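Local coordinates for lipoteichoic acid primase (Listeria monocytogenes, PDB 4UOP), which belongs to the sulfatase-like family and, as an extracellular catalytic domain, holds a magnesium ion beside its central mixed beta sheet, at residues Asn71-Lys76 with Pro84-Leu89; Pro140-Lys145 with Thr344-Leu349; Pro202-Gln207 with Phe214-Ile219; Ser220-Met225 with Val254-Lys259; Ile357-Asp362 with Asp429-Asn434. All blocks are in the same frame, centred on the assembly; numbering follows the deposited sequence.

Contact 1 of 5, residues Asn71-Lys76 with Pro84-Leu89; sequences NLTNVK and PTLDGL
N74 and D87 meet flat against each other. The side-chain amide of N74 stacks on the carboxylate of D87, their planes 17° apart. D87 OD1 lies 3.1 Å from N74 CG and equally close to N74 CA, so one oxygen sits over the base of the asparagine. No direct hydrogen bond joins the pair. N74 OD1 and D87 OD2 are both acceptors and approach to 3.3 Å. A water links the segments instead. It donates to V75 O at 2.9 Å and to D87 OD2 at 2.7 Å. Beside this polar patch, T73 CG2 comes within 4.3 Å of L86 CD1, a looser apolar touch. D87 reaches the loop because its CG stands anti to the carbonyl carbon (chi1 -56°). The polar ends are positioned from outside: N74 ND2 bonds Q90 OE1, N74 N bonds T83 OG1, and D87 OD1 is also held by T83. T73 OG1 bonds R70 O, while L86 packs on F320 of strand 319-322. The contact thus fastens the loop after strand 59-65 to the short helix 84-89 of the sulfatase-like domain. The two facing oxygens would be expected to repel mildly. The water on D87 OD2 and the T83 bond to D87 OD1 probably offset this, and K76 NZ, 6.2 Å from D87 OD2, may favour a charged carboxylate.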
# COMPACT_ATOMS: atom_id res chain seq x y z
N ASN B 71 0.96 -16.82 -17.81
CA ASN B 71 1.10 -16.43 -19.23
C ASN B 71 2.56 -16.33 -19.71
O ASN B 71 2.82 -16.07 -20.89
CB ASN B 71 0.29 -15.17 -19.57
CG ASN B 71 0.77 -13.92 -18.86
OD1 ASN B 71 1.87 -13.85 -18.31
ND2 ASN B 71 -0.06 -12.89 -18.90
N LEU B 72 3.50 -16.57 -18.80
CA LEU B 72 4.91 -16.75 -19.20
C LEU B 72 5.46 -18.09 -18.73
O LEU B 72 6.61 -18.19 -18.32
CB LEU B 72 5.74 -15.58 -18.67
CG LEU B 72 5.35 -14.20 -19.22
CD1 LEU B 72 6.10 -13.11 -18.48
CD2 LEU B 72 5.62 -14.10 -20.71
N THR B 73 4.62 -19.11 -18.74
CA THR B 73 5.05 -20.48 -18.55
C THR B 73 4.58 -21.27 -19.76
O THR B 73 3.74 -20.80 -20.52
CB THR B 73 4.47 -21.11 -17.27
OG1 THR B 73 3.05 -21.20 -17.39
CG2 THR B 73 4.85 -20.31 -16.04
N ASN B 74 5.14 -22.46 -19.94
CA ASN B 74 4.85 -23.28 -21.12
C ASN B 74 5.08 -22.49 -22.41
O ASN B 74 4.27 -22.53 -23.35
CB ASN B 74 3.43 -23.86 -21.04
CG ASN B 74 3.35 -25.26 -21.65
OD1 ASN B 74 4.07 -25.58 -22.59
ND2 ASN B 74 2.48 -26.10 -21.09
N VAL B 75 6.19 -21.77 -22.44
CA VAL B 75 6.62 -20.95 -23.56
C VAL B 75 7.86 -21.59 -24.15
O VAL B 75 8.66 -22.18 -23.43
CB VAL B 75 6.93 -19.51 -23.07
CG1 VAL B 75 7.90 -18.78 -23.98
CG2 VAL B 75 5.63 -18.71 -22.93
N LYS B 76 8.01 -21.51 -25.47
CA LYS B 76 9.22 -21.95 -26.16
C LYS B 76 9.85 -20.76 -26.87
O LYS B 76 9.15 -20.01 -27.56
CB LYS B 76 8.90 -23.03 -27.19
CG LYS B 76 8.68 -24.40 -26.60
CD LYS B 76 8.37 -25.41 -27.70
CE LYS B 76 8.17 -26.80 -27.14
NZ LYS B 76 9.41 -27.34 -26.51
N PRO B 84 10.20 -26.45 -18.79
CA PRO B 84 9.94 -27.87 -19.06
C PRO B 84 9.52 -28.70 -17.83
O PRO B 84 8.73 -29.62 -17.99
CB PRO B 84 11.26 -28.38 -19.65
CG PRO B 84 12.29 -27.43 -19.15
CD PRO B 84 11.61 -26.10 -19.03
N THR B 85 10.01 -28.38 -16.63
CA THR B 85 9.56 -29.10 -15.42
C THR B 85 8.06 -28.92 -15.23
O THR B 85 7.35 -29.90 -15.04
CB THR B 85 10.32 -28.64 -14.15
OG1 THR B 85 11.71 -28.91 -14.30
CG2 THR B 85 9.82 -29.36 -12.88
N LEU B 86 7.58 -27.69 -15.28
CA LEU B 86 6.14 -27.43 -15.07
C LEU B 86 5.33 -28.02 -16.21
O LEU B 86 4.27 -28.58 -15.98
CB LEU B 86 5.85 -25.93 -14.95
CG LEU B 86 6.45 -25.18 -13.75
CD1 LEU B 86 5.90 -23.75 -13.68
CD2 LEU B 86 6.22 -25.92 -12.45
N ASP B 87 5.84 -27.94 -17.43
CA ASP B 87 5.13 -28.49 -18.58
C ASP B 87 4.95 -30.00 -18.43
O ASP B 87 3.88 -30.52 -18.70
CB ASP B 87 5.85 -28.17 -19.89
CG ASP B 87 6.07 -26.67 -20.10
OD1 ASP B 87 5.44 -25.82 -19.40
OD2 ASP B 87 6.89 -26.32 -20.97
N GLY B 88 6.00 -30.69 -17.98
CA GLY B 88 5.98 -32.13 -17.74
C GLY B 88 5.02 -32.54 -16.64
O GLY B 88 4.40 -33.60 -16.72
N LEU B 89 4.87 -31.70 -15.61
CA LEU B 89 3.94 -32.00 -14.51
C LEU B 89 2.47 -32.00 -14.92
O LEU B 89 1.65 -32.61 -14.23
CB LEU B 89 4.09 -31.00 -13.37
CG LEU B 89 5.34 -31.11 -12.51
CD1 LEU B 89 5.40 -29.90 -11.58
CD2 LEU B 89 5.36 -32.40 -11.72
O HOH W 1 8.05 -23.92 -21.17

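Contact 2 of 5, residues Pro140-Lys145 with Thr344-Leu349; sequences PRLLGK and TVMNLL
L142 and L143 reach M346 by different turns of chi1. In L142, CG lies opposite the backbone N (chi1 -178°); in L143 it lies opposite the carbonyl carbon. M346 does the rest, since its chain bends at both chi2 (-55°) and chi3 (89°), so that SD comes against both leucines and the methyl against L143. The contact belongs to the alpha/beta core of the sulfatase-like fold, where helices 139-144 and 341-348 lie next to each other against the central sheet. Their backbones stay well apart. The nearest CA atoms are those of L143 and M346, at 8.6 Å, so side chains fill the space between the helices. L142 and M346 run past each other in opposite directions, and CD2 of L142 touches SD of M346 at 3.9 Å. L143 slants across the methionine and meets its methyl, with CD2 of L143 3.8 Å from CE of M346. No hydrogen bond crosses between the segments; the fit is apolar throughout. On the sheet side, L143 packs on L60 and Y215, and V345 on L60 and V280, so both helices rest on sheet strands. L349 packs on V278 of strand 277-283. Its side chain stands roughly at right angles to that of L143, and one methyl of each makes the touch: L143 CD2 lies 3.8 Å from L349 CD1.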
# COMPACT_ATOMS: atom_id res chain seq x y z
N PRO B 140 0.07 -24.35 9.21
CA PRO B 140 1.08 -25.05 10.02
C PRO B 140 0.63 -25.34 11.46
O PRO B 140 0.95 -26.39 12.00
CB PRO B 140 2.29 -24.10 10.00
CG PRO B 140 1.79 -22.82 9.47
CD PRO B 140 0.62 -23.12 8.61
N ARG B 141 -0.13 -24.44 12.05
CA ARG B 141 -0.63 -24.66 13.40
C ARG B 141 -1.59 -25.85 13.43
O ARG B 141 -1.46 -26.73 14.27
CB ARG B 141 -1.31 -23.40 13.93
CG ARG B 141 -1.75 -23.50 15.38
CD ARG B 141 -2.39 -22.20 15.87
NE ARG B 141 -1.51 -21.04 15.70
CZ ARG B 141 -0.47 -20.75 16.49
NH1 ARG B 141 -0.15 -21.52 17.53
NH2 ARG B 141 0.27 -19.68 16.22
N LEU B 142 -2.53 -25.89 12.49
CA LEU B 142 -3.47 -27.00 12.41
C LEU B 142 -2.76 -28.32 12.12
O LEU B 142 -3.09 -29.35 12.69
CB LEU B 142 -4.54 -26.73 11.36
CG LEU B 142 -5.64 -27.78 11.19
CD1 LEU B 142 -6.32 -28.08 12.52
CD2 LEU B 142 -6.65 -27.28 10.17
N LEU B 143 -1.77 -28.31 11.23
CA LEU B 143 -1.04 -29.53 10.93
C LEU B 143 -0.22 -30.00 12.14
O LEU B 143 -0.10 -31.21 12.37
CB LEU B 143 -0.15 -29.36 9.70
CG LEU B 143 -0.91 -29.27 8.38
CD1 LEU B 143 0.06 -28.98 7.23
CD2 LEU B 143 -1.72 -30.53 8.11
N GLY B 144 0.29 -29.06 12.92
CA GLY B 144 1.02 -29.38 14.13
C GLY B 144 0.16 -30.11 15.18
O GLY B 144 0.71 -30.84 15.99
N LYS B 145 -1.15 -29.90 15.13
CA LYS B 145 -2.09 -30.63 15.99
C LYS B 145 -2.50 -31.98 15.41
O LYS B 145 -3.26 -32.73 16.03
CB LYS B 145 -3.35 -29.79 16.24
CG LYS B 145 -3.10 -28.51 17.03
CD LYS B 145 -2.44 -28.82 18.37
CE LYS B 145 -2.29 -27.59 19.23
NZ LYS B 145 -1.82 -27.96 20.60
N THR B 344 -8.13 -26.44 0.51
CA THR B 344 -7.99 -27.46 -0.51
C THR B 344 -7.08 -28.59 0.01
O THR B 344 -7.38 -29.78 -0.12
CB THR B 344 -7.43 -26.85 -1.82
OG1 THR B 344 -8.33 -25.83 -2.30
CG2 THR B 344 -7.26 -27.89 -2.93
N VAL B 345 -5.95 -28.21 0.61
CA VAL B 345 -4.99 -29.17 1.10
C VAL B 345 -5.51 -29.93 2.33
O VAL B 345 -5.31 -31.14 2.43
CB VAL B 345 -3.64 -28.49 1.39
CG1 VAL B 345 -2.70 -29.45 2.13
CG2 VAL B 345 -3.02 -28.05 0.08
N MET B 346 -6.16 -29.23 3.25
CA MET B 346 -6.68 -29.88 4.45
C MET B 346 -7.67 -30.99 4.07
O MET B 346 -7.67 -32.06 4.68
CB MET B 346 -7.33 -28.88 5.40
CG MET B 346 -6.41 -27.82 5.99
SD MET B 346 -4.94 -28.46 6.85
CE MET B 346 -3.75 -28.55 5.51
N ASN B 347 -8.49 -30.74 3.05
CA ASN B 347 -9.40 -31.79 2.57
C ASN B 347 -8.64 -33.03 2.08
O ASN B 347 -8.97 -34.17 2.44
CB ASN B 347 -10.34 -31.23 1.49
CG ASN B 347 -11.23 -32.31 0.90
OD1 ASN B 347 -12.15 -32.80 1.57
ND2 ASN B 347 -10.97 -32.69 -0.33
N LEU B 348 -7.62 -32.84 1.25
CA LEU B 348 -6.84 -33.96 0.76
C LEU B 348 -6.18 -34.75 1.90
O LEU B 348 -6.09 -36.00 1.85
CB LEU B 348 -5.76 -33.48 -0.23
CG LEU B 348 -6.29 -32.95 -1.55
CD1 LEU B 348 -5.17 -32.30 -2.35
CD2 LEU B 348 -6.91 -34.07 -2.37
N LEU B 349 -5.70 -34.04 2.91
CA LEU B 349 -5.01 -34.66 4.04
C LEU B 349 -5.99 -35.28 5.05
O LEU B 349 -5.56 -35.88 6.01
CB LEU B 349 -4.11 -33.64 4.73
CG LEU B 349 -2.89 -33.16 3.91
CD1 LEU B 349 -2.15 -32.07 4.66
CD2 LEU B 349 -1.96 -34.30 3.56

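Contact 3 of 5, residues Pro202-Gln207 with Phe214-Ile219; sequences PILEEQ and FYAQLI
The ring of F214 has L204 over one face, with L204 CA above it. The Q207 amide is turned only 16° from the ring plane, but it approaches obliquely and touches the base of the side chain. Q207 OE1 is 3.5 Å from F214 CB and 3.6 Å from F214 CG. At the far end of the ring, L204 CB lies 4.0 Å from F214 CZ, and L204 O is 3.7 Å from F214 CE2. F214 takes the tight chi1 of 63°, with CG between the backbone N and the carbonyl carbon, which lays the ring against L204. Next along the strand, A216 CB receives L204 CD2 at 3.7 Å. Helix 202-207 runs antiparallel to strand 214-219 at 170°, their axes 9.9 Å apart. The strand lies between parallel strands 59-65 and 149-153, an arrangement of the alpha/beta sulfatase-like core. Y215 and Q217 point to the sheet's other face, where a short bond runs from Y215 OH to Q217 OE1. Between helix and strand no hydrogen bond forms. The contact therefore rests on apolar fit, and Q207 sets a polar amide obliquely against the base of the phenylalanine without bonding across the contact.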
# COMPACT_ATOMS: atom_id res chain seq x y z
N PRO B 202 18.03 -33.02 2.67
CA PRO B 202 18.48 -33.97 3.69
C PRO B 202 17.67 -33.89 4.98
O PRO B 202 17.53 -34.88 5.68
CB PRO B 202 19.94 -33.55 3.94
CG PRO B 202 20.36 -32.90 2.67
CD PRO B 202 19.14 -32.22 2.13
N ILE B 203 17.14 -32.72 5.29
CA ILE B 203 16.30 -32.54 6.46
C ILE B 203 15.01 -33.32 6.28
O ILE B 203 14.57 -34.01 7.20
CB ILE B 203 16.00 -31.05 6.72
CG1 ILE B 203 17.30 -30.35 7.13
CG2 ILE B 203 14.95 -30.90 7.81
CD1 ILE B 203 17.23 -28.85 6.98
N LEU B 204 14.41 -33.21 5.09
CA LEU B 204 13.18 -33.93 4.76
C LEU B 204 13.41 -35.44 4.73
O LEU B 204 12.58 -36.20 5.20
CB LEU B 204 12.61 -33.47 3.41
CG LEU B 204 12.46 -31.96 3.18
CD1 LEU B 204 11.67 -31.67 1.90
CD2 LEU B 204 11.85 -31.27 4.38
N GLU B 205 14.54 -35.85 4.15
CA GLU B 205 14.89 -37.27 4.06
C GLU B 205 15.03 -37.91 5.44
O GLU B 205 14.60 -39.05 5.64
CB GLU B 205 16.20 -37.44 3.27
CG GLU B 205 16.51 -38.88 2.91
CD GLU B 205 17.72 -39.01 1.99
OE1 GLU B 205 18.73 -38.30 2.23
OE2 GLU B 205 17.66 -39.80 1.03
N GLU B 206 15.59 -37.19 6.41
CA GLU B 206 15.72 -37.76 7.75
C GLU B 206 14.39 -37.84 8.47
O GLU B 206 14.16 -38.80 9.21
CB GLU B 206 16.77 -37.02 8.57
CG GLU B 206 18.19 -37.36 8.11
CD GLU B 206 18.41 -38.86 7.80
OE1 GLU B 206 18.44 -39.67 8.76
OE2 GLU B 206 18.57 -39.23 6.61
N GLN B 207 13.50 -36.87 8.24
CA GLN B 207 12.16 -36.97 8.82
C GLN B 207 11.40 -38.14 8.21
O GLN B 207 10.71 -38.88 8.92
CB GLN B 207 11.39 -35.67 8.59
CG GLN B 207 11.87 -34.53 9.46
CD GLN B 207 11.18 -33.23 9.13
OE1 GLN B 207 11.20 -32.78 7.98
NE2 GLN B 207 10.53 -32.63 10.12
N PHE B 214 5.76 -34.57 8.02
CA PHE B 214 6.24 -33.20 7.98
C PHE B 214 5.49 -32.36 6.94
O PHE B 214 4.96 -32.88 5.95
CB PHE B 214 7.76 -33.16 7.70
CG PHE B 214 8.16 -33.74 6.37
CD1 PHE B 214 8.15 -32.96 5.23
CD2 PHE B 214 8.53 -35.07 6.25
CE1 PHE B 214 8.52 -33.49 4.00
CE2 PHE B 214 8.90 -35.60 5.04
CZ PHE B 214 8.88 -34.82 3.90
N TYR B 215 5.42 -31.07 7.22
CA TYR B 215 5.04 -30.05 6.27
C TYR B 215 6.26 -29.16 6.09
O TYR B 215 6.75 -28.56 7.06
CB TYR B 215 3.83 -29.24 6.78
CG TYR B 215 3.59 -27.90 6.12
CD1 TYR B 215 3.83 -27.69 4.76
CD2 TYR B 215 3.06 -26.83 6.85
CE1 TYR B 215 3.60 -26.46 4.16
CE2 TYR B 215 2.80 -25.61 6.26
CZ TYR B 215 3.10 -25.42 4.92
OH TYR B 215 2.85 -24.20 4.33
N ALA B 216 6.76 -29.10 4.86
CA ALA B 216 7.86 -28.20 4.50
C ALA B 216 7.37 -27.17 3.47
O ALA B 216 6.79 -27.54 2.44
CB ALA B 216 9.01 -29.00 3.94
N GLN B 217 7.56 -25.89 3.78
CA GLN B 217 7.26 -24.79 2.86
C GLN B 217 8.59 -24.18 2.39
O GLN B 217 9.37 -23.74 3.22
CB GLN B 217 6.45 -23.71 3.55
CG GLN B 217 6.15 -22.50 2.69
CD GLN B 217 4.89 -22.61 1.87
OE1 GLN B 217 3.97 -23.39 2.19
NE2 GLN B 217 4.79 -21.79 0.83
N LEU B 218 8.84 -24.21 1.09
CA LEU B 218 10.05 -23.66 0.51
C LEU B 218 9.70 -22.44 -0.31
O LEU B 218 8.75 -22.47 -1.11
CB LEU B 218 10.75 -24.70 -0.36
CG LEU B 218 11.32 -25.93 0.36
CD1 LEU B 218 10.25 -26.98 0.58
CD2 LEU B 218 12.46 -26.56 -0.42
N ILE B 219 10.44 -21.35 -0.12
CA ILE B 219 10.20 -20.10 -0.82
C ILE B 219 11.42 -19.87 -1.71
O ILE B 219 12.45 -19.65 -1.21
CB ILE B 219 10.07 -18.93 0.17
CG1 ILE B 219 9.10 -19.29 1.29
CG2 ILE B 219 9.57 -17.68 -0.50
CD1 ILE B 219 7.72 -19.45 0.80

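Contact 4 of 5, residues Ser220-Met225 with Val254-Lys259; sequences SVSSHM and VHYADK
S222, two residues after S220, is the first of 220-225 to press on the helix; S220 OG bonds E66 N. S222 OG meets the Y256 ring at its edge, 3.6 Å from CE2. The same oxygen also bonds D193 N, which fixes its place. S223 follows. Its OG lies between backbone N and carbonyl carbon (chi1 50°) and comes 3.9 Å from A257 CB, while S223 CB is 4.2 Å from V254 N. S223 OG bonds E66 O, so the serine ties the loop to a magnesium ligand residue. A type I turn from V221 to H224 presents both serines to the helix and is closed by H224 N to V221 O at 3.0 Å. H224 does not touch the helix; its ND1 donates almost straight to M225 O at 2.8 Å. No hydrogen bond crosses between the segments. S223 lies about 8 Å from the magnesium ion at its nearest approach. The loop leaves the C-terminal end of strand 214-219, the end of the parallel strands at which sulfatase-like folds typically hold their metal site.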
# COMPACT_ATOMS: atom_id res chain seq x y z
N SER B 220 11.23 -19.93 -3.02
CA SER B 220 12.32 -19.74 -3.98
C SER B 220 12.70 -18.28 -4.11
O SER B 220 11.98 -17.45 -3.62
CB SER B 220 11.97 -20.32 -5.33
OG SER B 220 11.23 -19.44 -6.06
N VAL B 221 13.86 -17.97 -4.68
CA VAL B 221 14.26 -16.60 -4.78
C VAL B 221 15.06 -16.21 -6.01
O VAL B 221 15.17 -15.10 -6.28
CB VAL B 221 14.97 -16.13 -3.50
CG1 VAL B 221 16.40 -16.53 -3.51
CG2 VAL B 221 14.86 -14.64 -3.31
N SER B 222 15.60 -17.18 -6.70
CA SER B 222 16.53 -16.89 -7.79
C SER B 222 15.88 -16.14 -8.96
O SER B 222 16.54 -15.48 -9.71
CB SER B 222 17.24 -18.15 -8.28
OG SER B 222 18.10 -18.63 -7.32
N SER B 223 14.58 -16.32 -9.11
CA SER B 223 13.84 -15.61 -10.15
C SER B 223 13.21 -14.29 -9.66
O SER B 223 12.28 -13.76 -10.29
CB SER B 223 12.82 -16.55 -10.81
OG SER B 223 12.03 -17.21 -9.83
N HIS B 224 13.73 -13.73 -8.56
CA HIS B 224 13.35 -12.38 -8.12
C HIS B 224 14.01 -11.37 -9.07
O HIS B 224 15.12 -11.62 -9.56
CB HIS B 224 13.85 -12.12 -6.69
CG HIS B 224 13.12 -11.03 -5.97
ND1 HIS B 224 13.33 -9.69 -6.20
CD2 HIS B 224 12.16 -11.10 -5.01
CE1 HIS B 224 12.55 -8.97 -5.40
NE2 HIS B 224 11.83 -9.81 -4.67
N MET B 225 13.34 -10.24 -9.28
CA MET B 225 13.90 -9.13 -10.06
C MET B 225 15.15 -8.62 -9.33
O MET B 225 15.18 -8.66 -8.09
CB MET B 225 12.84 -8.04 -10.19
CG MET B 225 13.09 -6.94 -11.22
SD MET B 225 11.91 -5.57 -11.12
CE MET B 225 10.47 -6.22 -11.94
N VAL B 254 13.69 -17.67 -14.81
CA VAL B 254 12.59 -18.63 -14.66
C VAL B 254 13.04 -20.02 -15.12
O VAL B 254 12.73 -21.02 -14.48
CB VAL B 254 11.35 -18.15 -15.41
CG1 VAL B 254 10.34 -19.28 -15.58
CG2 VAL B 254 10.73 -16.97 -14.68
N HIS B 255 13.82 -20.08 -16.20
CA HIS B 255 14.32 -21.34 -16.69
C HIS B 255 15.26 -21.98 -15.68
O HIS B 255 15.19 -23.18 -15.45
CB HIS B 255 15.03 -21.16 -18.04
CG HIS B 255 15.59 -22.44 -18.59
ND1 HIS B 255 14.79 -23.40 -19.18
CD2 HIS B 255 16.85 -22.93 -18.61
CE1 HIS B 255 15.55 -24.41 -19.57
NE2 HIS B 255 16.80 -24.15 -19.22
N TYR B 256 16.14 -21.19 -15.08
CA TYR B 256 17.02 -21.67 -14.04
C TYR B 256 16.20 -22.21 -12.85
O TYR B 256 16.43 -23.32 -12.36
CB TYR B 256 17.98 -20.58 -13.57
CG TYR B 256 18.73 -20.98 -12.34
CD1 TYR B 256 19.86 -21.80 -12.42
CD2 TYR B 256 18.27 -20.60 -11.06
CE1 TYR B 256 20.52 -22.20 -11.27
CE2 TYR B 256 18.93 -20.99 -9.92
CZ TYR B 256 20.06 -21.79 -10.03
OH TYR B 256 20.69 -22.19 -8.87
N ALA B 257 15.24 -21.42 -12.40
CA ALA B 257 14.42 -21.80 -11.25
C ALA B 257 13.64 -23.09 -11.54
O ALA B 257 13.57 -23.98 -10.69
CB ALA B 257 13.49 -20.66 -10.88
N ASP B 258 13.07 -23.20 -12.73
CA ASP B 258 12.35 -24.40 -13.16
C ASP B 258 13.29 -25.62 -13.25
O ASP B 258 12.92 -26.73 -12.85
CB ASP B 258 11.64 -24.13 -14.48
CG ASP B 258 10.99 -25.37 -15.07
OD1 ASP B 258 11.69 -26.19 -15.73
OD2 ASP B 258 9.75 -25.50 -14.92
N LYS B 259 14.50 -25.41 -13.76
CA LYS B 259 15.49 -26.50 -13.79
C LYS B 259 15.80 -27.04 -12.39
O LYS B 259 15.82 -28.25 -12.18
CB LYS B 259 16.78 -26.01 -14.43
CG LYS B 259 17.86 -27.08 -14.53
CD LYS B 259 18.98 -26.56 -15.42
CE LYS B 259 20.13 -27.54 -15.55
NZ LYS B 259 21.22 -27.15 -14.63

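Contact 5 of 5, residues Ile357-Asp362 with Asp429-Asn434; sequences IMFGTD and DSYVNN
Loop 357-362 passes the last turn of helix 412-433, with I357 and Y431 the nearest pair at 8.8 Å between CA atoms. I357 covers one face of the Y431 ring. I357 CG2 stands 4.3 Å from the centroid of the Y431 ring and 4° off the normal, a CH-pi contact centred on the ring. The other branch reaches the rim: I357 CD1 is 3.5 Å from Y431 CE1. Y431 extends its ring toward the loop because CG lies opposite the backbone N (chi1 166°). Helix 412-433 is the long C-terminal helix that follows the small five-stranded antiparallel sheet, and here its end packs back on the loop after helix 341-348. F359 meets the tyrosine from another direction, its CE1 4.1 Å from Y431 CD2, which lies at the edge of the phenylalanine near its plane. F359 also packs on L424 and Y427 of the same helix. V37 of helix 34-41 touches both I357 and F359, and Y431 also packs on P137.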
# COMPACT_ATOMS: atom_id res chain seq x y z
N ILE B 357 -11.78 -20.23 11.15
CA ILE B 357 -12.29 -19.34 10.12
C ILE B 357 -11.33 -19.40 8.92
O ILE B 357 -10.11 -19.29 9.10
CB ILE B 357 -12.44 -17.92 10.67
CG1 ILE B 357 -13.64 -17.87 11.63
CG2 ILE B 357 -12.64 -16.92 9.54
CD1 ILE B 357 -13.60 -16.74 12.63
N MET B 358 -11.87 -19.67 7.75
CA MET B 358 -11.10 -19.67 6.49
C MET B 358 -11.89 -18.87 5.47
O MET B 358 -13.08 -19.13 5.25
CB MET B 358 -10.86 -21.11 5.99
CG MET B 358 -9.94 -21.97 6.87
SD MET B 358 -9.55 -23.57 6.12
CE MET B 358 -11.18 -24.34 5.99
N PHE B 359 -11.24 -17.89 4.84
CA PHE B 359 -11.89 -17.09 3.81
C PHE B 359 -11.75 -17.74 2.45
O PHE B 359 -12.47 -17.40 1.52
CB PHE B 359 -11.36 -15.67 3.81
CG PHE B 359 -11.80 -14.89 5.01
CD1 PHE B 359 -11.16 -15.05 6.23
CD2 PHE B 359 -12.93 -14.09 4.94
CE1 PHE B 359 -11.61 -14.36 7.35
CE2 PHE B 359 -13.38 -13.40 6.06
CZ PHE B 359 -12.72 -13.55 7.27
N GLY B 360 -10.82 -18.67 2.34
CA GLY B 360 -10.69 -19.48 1.13
C GLY B 360 -11.67 -20.62 1.10
O GLY B 360 -12.37 -20.88 2.09
N THR B 361 -11.71 -21.30 -0.04
CA THR B 361 -12.63 -22.39 -0.33
C THR B 361 -11.85 -23.59 -0.89
O THR B 361 -10.87 -23.43 -1.61
CB THR B 361 -13.67 -21.92 -1.37
OG1 THR B 361 -14.34 -20.75 -0.88
CG2 THR B 361 -14.69 -22.99 -1.67
N ASP B 362 -12.31 -24.79 -0.56
CA ASP B 362 -11.79 -26.02 -1.12
C ASP B 362 -12.12 -26.04 -2.61
O ASP B 362 -13.25 -26.27 -3.02
CB ASP B 362 -12.38 -27.22 -0.38
CG ASP B 362 -11.99 -28.55 -0.98
OD1 ASP B 362 -11.20 -28.62 -1.95
OD2 ASP B 362 -12.48 -29.57 -0.45
N ASP B 429 -10.40 -8.33 7.57
CA ASP B 429 -9.62 -7.29 8.26
C ASP B 429 -9.98 -7.23 9.75
O ASP B 429 -9.10 -7.13 10.60
CB ASP B 429 -9.83 -5.91 7.62
CG ASP B 429 -9.26 -5.81 6.20
OD1 ASP B 429 -8.49 -6.71 5.76
OD2 ASP B 429 -9.61 -4.85 5.49
N SER B 430 -11.27 -7.31 10.06
CA SER B 430 -11.72 -7.25 11.46
C SER B 430 -11.27 -8.47 12.25
O SER B 430 -10.78 -8.36 13.38
CB SER B 430 -13.25 -7.10 11.51
OG SER B 430 -13.74 -7.31 12.82
N TYR B 431 -11.44 -9.64 11.65
CA TYR B 431 -11.02 -10.89 12.27
C TYR B 431 -9.53 -10.90 12.60
O TYR B 431 -9.12 -11.26 13.71
CB TYR B 431 -11.38 -12.05 11.34
CG TYR B 431 -10.72 -13.34 11.70
CD1 TYR B 431 -11.12 -14.08 12.81
CD2 TYR B 431 -9.67 -13.83 10.93
CE1 TYR B 431 -10.49 -15.27 13.15
CE2 TYR B 431 -9.04 -15.02 11.26
CZ TYR B 431 -9.46 -15.73 12.36
OH TYR B 431 -8.81 -16.91 12.67
N VAL B 432 -8.71 -10.50 11.63
CA VAL B 432 -7.26 -10.49 11.82
C VAL B 432 -6.88 -9.47 12.88
O VAL B 432 -6.01 -9.72 13.72
CB VAL B 432 -6.52 -10.17 10.51
CG1 VAL B 432 -5.04 -9.92 10.77
CG2 VAL B 432 -6.69 -11.30 9.49
N ASN B 433 -7.53 -8.31 12.85
CA ASN B 433 -7.24 -7.26 13.83
C ASN B 433 -7.59 -7.65 15.27
O ASN B 433 -6.95 -7.19 16.20
CB ASN B 433 -7.95 -5.96 13.45
CG ASN B 433 -7.25 -4.75 14.03
OD1 ASN B 433 -6.06 -4.54 13.79
ND2 ASN B 433 -7.98 -3.94 14.79
N ASN B 434 -8.57 -8.52 15.43
CA ASN B 434 -8.99 -9.00 16.76
C ASN B 434 -8.26 -10.26 17.28
O ASN B 434 -8.61 -10.76 18.34
CB ASN B 434 -10.50 -9.24 16.76
CG ASN B 434 -11.30 -7.96 16.63
OD1 ASN B 434 -10.88 -6.90 17.11
ND2 ASN B 434 -12.45 -8.04 15.98

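In the fold
Contacts 2 to 5 are buried; contact 1 is only partly so, and there a water and stacked polar groups do the work. Contacts 2 and 3 meet at strand 214-219: the strand belongs to contact 3, and P140 and L143 of contact 2 pack on its Y215. Contact 4 continues from contact 3 along the chain, from strand into loop; S220 and S223 are bonded to E66, a magnesium ligand, while S222 is held by D193. Contacts 1 and 4 join through helix 246-271, where D258 probably bonds T85 and L86. Contact 5 lies on the far side of the chain's centre from these two. It touches contact 2 through N347 and D362, and relies on aromatic packing.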